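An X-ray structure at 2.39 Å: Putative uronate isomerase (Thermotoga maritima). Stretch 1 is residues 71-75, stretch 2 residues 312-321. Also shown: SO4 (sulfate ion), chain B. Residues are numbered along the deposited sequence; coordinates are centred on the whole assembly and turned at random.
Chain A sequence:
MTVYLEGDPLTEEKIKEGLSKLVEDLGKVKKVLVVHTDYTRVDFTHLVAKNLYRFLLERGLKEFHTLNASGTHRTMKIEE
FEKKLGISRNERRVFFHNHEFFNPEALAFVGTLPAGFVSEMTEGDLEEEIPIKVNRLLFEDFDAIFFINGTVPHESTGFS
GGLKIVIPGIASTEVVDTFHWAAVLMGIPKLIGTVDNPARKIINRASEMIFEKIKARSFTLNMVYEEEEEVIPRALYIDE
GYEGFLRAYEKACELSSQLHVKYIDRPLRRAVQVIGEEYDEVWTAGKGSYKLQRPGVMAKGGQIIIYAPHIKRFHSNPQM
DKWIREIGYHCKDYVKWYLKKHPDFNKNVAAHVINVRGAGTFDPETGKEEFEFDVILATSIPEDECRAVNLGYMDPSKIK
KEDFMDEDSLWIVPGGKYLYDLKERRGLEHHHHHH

Stretch 1 (71-75) GTHRT
Stretch 2 312-321: KRFHSNPQMD

A single direct hydrogen bond joins these two stretches, and it is one link in a relay that ends on a sulfate ion. His315 NE2 donates to Thr72 OG1 at 3.2 Å, and Thr72 OG1 in turn donates to sulfate O3 at 2.7 Å. The case illustrates a general principle: a hydroxyl can accept and donate at once, so one threonine can tie a distant loop to a bound anion. The sulfate, probably from the crystallisation liquor, is also held by the backbone, Thr72 N donating to its O2 at 2.9 Å.

Stretch 1 has no regular secondary structure. Gly71 opens it at phi/psi 60/-136, a positive phi that favours glycine; a CB here would fall 2.2 Å from sulfate O2. Thr72 follows at -83/-2, and His73, Arg74 and Thr75 are extended, with phi between -61 and -68 and psi between 154 and 162. The CA-to-CB bond of buried Thr72 points toward stretch 2, with chi1 p (57°). Its CG2 packs 3.9 Å from CE of Met320, a selenomethionine, so the methyl meets an apolar partner while the hydroxyl is engaged in the relay.

Stretch 2 approaches as a loop and enters a helix at Pro318. His315 lies at -146/153 with chi1 t and chi2 -79°; its CA-to-CB bond points sideways, but the ring end comes nearer, placing Thr72 OG1 at its edge, near its plane. The other ring nitrogen is fixed locally, Asn317 N donating to His315 ND1 at 3.0 Å, so the imidazole is used at both nitrogens. Asn317 (chi1 t) caps the helix, its OD1 accepting from Met320 N at 3.1 Å, while Asp321 OD1 receives Phe314 N at 3.1 Å and His315 N at 3.3 Å, bracing the loop against the helix.

The register is set by Arg74 and Ser316, whose CA atoms are 6.0 Å apart. Both CA-to-CB bonds point toward the opposing stretch, both chi1 angles are p, and Arg74 CB lies 3.3 Å from Ser316 OG. Water completes this part of the contact: water 1 donates to Thr72 O at 2.8 Å and bonds Ser316 OG at 3.1 Å, while water 2 accepts from Arg74 N at 3.0 Å and reaches Ser316 OG weakly at 3.5 Å. A small hydroxyl suits this bridging place.

Farther out, Arg74 CD meets Arg313 NH2 at 3.8 Å, and the like charges come as close as 4.1 Å between Arg74 NE and Arg313 NH2; both of these nitrogens also hydrogen-bond elsewhere in the structure. Arg74 NH1 donates to Thr75 O at 3.0 Å. Altogether 239 Å² is buried.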

# COMPACT_ATOMS: atom_id res chain seq x y z
N GLY A 71 -8.03 0.47 -2.41
CA GLY A 71 -7.82 1.65 -1.59
C GLY A 71 -8.36 2.87 -2.34
O GLY A 71 -9.44 2.79 -2.95
N THR A 72 -7.63 3.98 -2.35
CA THR A 72 -8.06 5.15 -3.12
C THR A 72 -7.66 5.09 -4.61
O THR A 72 -8.00 6.01 -5.37
CB THR A 72 -7.50 6.48 -2.55
OG1 THR A 72 -6.08 6.42 -2.50
CG2 THR A 72 -8.05 6.76 -1.15
N HIS A 73 -6.94 4.03 -5.01
CA HIS A 73 -6.43 3.92 -6.38
C HIS A 73 -7.53 3.78 -7.44
O HIS A 73 -8.66 3.41 -7.12
CB HIS A 73 -5.49 2.72 -6.52
CG HIS A 73 -4.34 2.74 -5.58
ND1 HIS A 73 -3.50 1.65 -5.43
CD2 HIS A 73 -3.89 3.69 -4.72
CE1 HIS A 73 -2.57 1.94 -4.52
NE2 HIS A 73 -2.79 3.17 -4.08
N ARG A 74 -7.16 4.04 -8.69
CA ARG A 74 -8.11 4.00 -9.81
C ARG A 74 -8.73 2.61 -9.98
O ARG A 74 -8.19 1.61 -9.49
CB ARG A 74 -7.46 4.44 -11.14
CG ARG A 74 -6.27 3.57 -11.62
CD ARG A 74 -5.94 3.86 -13.11
NE ARG A 74 -4.83 3.06 -13.64
CZ ARG A 74 -4.97 1.82 -14.13
NH1 ARG A 74 -6.16 1.23 -14.14
NH2 ARG A 74 -3.90 1.16 -14.59
N THR A 75 -9.87 2.57 -10.66
CA THR A 75 -10.48 1.31 -11.03
C THR A 75 -9.61 0.63 -12.06
O THR A 75 -8.87 1.28 -12.81
CB THR A 75 -11.88 1.51 -11.64
OG1 THR A 75 -11.79 2.49 -12.69
CG2 THR A 75 -12.85 2.00 -10.58
N LYS A 312 2.10 11.62 -15.21
CA LYS A 312 1.62 12.95 -15.55
C LYS A 312 0.55 13.49 -14.58
O LYS A 312 -0.08 14.51 -14.85
CB LYS A 312 1.13 12.99 -17.01
CG LYS A 312 0.38 11.74 -17.46
CD LYS A 312 0.03 11.78 -18.96
CE LYS A 312 -0.90 10.61 -19.36
NZ LYS A 312 -2.29 11.06 -19.75
N ARG A 313 0.36 12.80 -13.45
CA ARG A 313 -0.63 13.24 -12.45
C ARG A 313 -0.19 12.88 -11.02
O ARG A 313 0.72 12.08 -10.81
CB ARG A 313 -1.99 12.62 -12.74
CG ARG A 313 -2.10 11.20 -12.21
CD ARG A 313 -3.20 10.44 -12.92
NE ARG A 313 -3.40 9.10 -12.37
CZ ARG A 313 -3.36 7.98 -13.09
NH1 ARG A 313 -3.10 8.03 -14.40
NH2 ARG A 313 -3.56 6.79 -12.51
N PHE A 314 -0.84 13.49 -10.03
CA PHE A 314 -0.51 13.21 -8.64
C PHE A 314 -1.41 12.12 -8.06
O PHE A 314 -0.95 11.26 -7.30
CB PHE A 314 -0.61 14.49 -7.80
CG PHE A 314 0.37 15.54 -8.20
CD1 PHE A 314 1.65 15.57 -7.62
CD2 PHE A 314 0.05 16.47 -9.18
CE1 PHE A 314 2.58 16.54 -8.01
CE2 PHE A 314 0.96 17.45 -9.57
CZ PHE A 314 2.23 17.48 -8.99
N HIS A 315 -2.69 12.18 -8.42
CA HIS A 315 -3.65 11.16 -8.00
C HIS A 315 -4.65 11.02 -9.15
O HIS A 315 -4.83 11.97 -9.91
CB HIS A 315 -4.37 11.59 -6.71
CG HIS A 315 -5.02 10.46 -5.97
ND1 HIS A 315 -6.24 9.91 -6.35
CD2 HIS A 315 -4.63 9.77 -4.87
CE1 HIS A 315 -6.56 8.94 -5.51
NE2 HIS A 315 -5.60 8.84 -4.60
N SER A 316 -5.28 9.85 -9.29
CA SER A 316 -6.22 9.66 -10.41
C SER A 316 -7.61 10.21 -10.08
O SER A 316 -8.37 10.58 -10.99
CB SER A 316 -6.29 8.19 -10.84
OG SER A 316 -6.58 7.33 -9.74
N ASN A 317 -7.93 10.26 -8.79
CA ASN A 317 -9.16 10.90 -8.33
C ASN A 317 -9.03 12.44 -8.43
O ASN A 317 -8.22 13.04 -7.71
CB ASN A 317 -9.44 10.47 -6.89
CG ASN A 317 -10.73 11.05 -6.35
OD1 ASN A 317 -10.74 12.15 -5.81
ND2 ASN A 317 -11.83 10.30 -6.49
N PRO A 318 -9.82 13.07 -9.32
CA PRO A 318 -9.66 14.50 -9.67
C PRO A 318 -9.67 15.39 -8.44
O PRO A 318 -8.90 16.35 -8.34
CB PRO A 318 -10.90 14.81 -10.52
CG PRO A 318 -11.32 13.48 -11.09
CD PRO A 318 -10.99 12.47 -9.99
N GLN A 319 -10.57 15.07 -7.52
CA GLN A 319 -10.70 15.84 -6.31
C GLN A 319 -9.43 15.77 -5.47
O GLN A 319 -8.88 16.80 -5.08
CB GLN A 319 -11.92 15.37 -5.52
CG GLN A 319 -12.04 16.00 -4.15
CD GLN A 319 -13.03 17.15 -4.12
OE1 GLN A 319 -14.11 17.05 -3.52
NE2 GLN A 319 -12.66 18.27 -4.77
N MSE A 320 -8.94 14.55 -5.21
CA MSE A 320 -7.70 14.39 -4.44
C MSE A 320 -6.48 15.00 -5.12
O MSE A 320 -5.62 15.59 -4.46
CB MSE A 320 -7.46 12.92 -4.05
CG MSE A 320 -8.01 12.59 -2.65
SE MSE A 320 -8.29 10.70 -2.31
CE MSE A 320 -6.52 10.28 -1.65
N ASP A 321 -6.43 14.88 -6.45
CA ASP A 321 -5.42 15.55 -7.27
C ASP A 321 -5.45 17.08 -7.09
O ASP A 321 -4.40 17.72 -6.90
CB ASP A 321 -5.63 15.17 -8.75
CG ASP A 321 -4.54 15.71 -9.65
OD1 ASP A 321 -3.55 14.98 -9.90
OD2 ASP A 321 -4.67 16.87 -10.12
S SO4 B . -4.48 4.63 0.04
O1 SO4 B . -4.43 4.15 1.43
O2 SO4 B . -5.21 3.65 -0.78
O3 SO4 B . -5.15 5.94 0.00
O4 SO4 B . -3.11 4.78 -0.48
O HOH W 1 -8.89 7.17 -7.73
O HOH W 2 -4.33 4.72 -9.25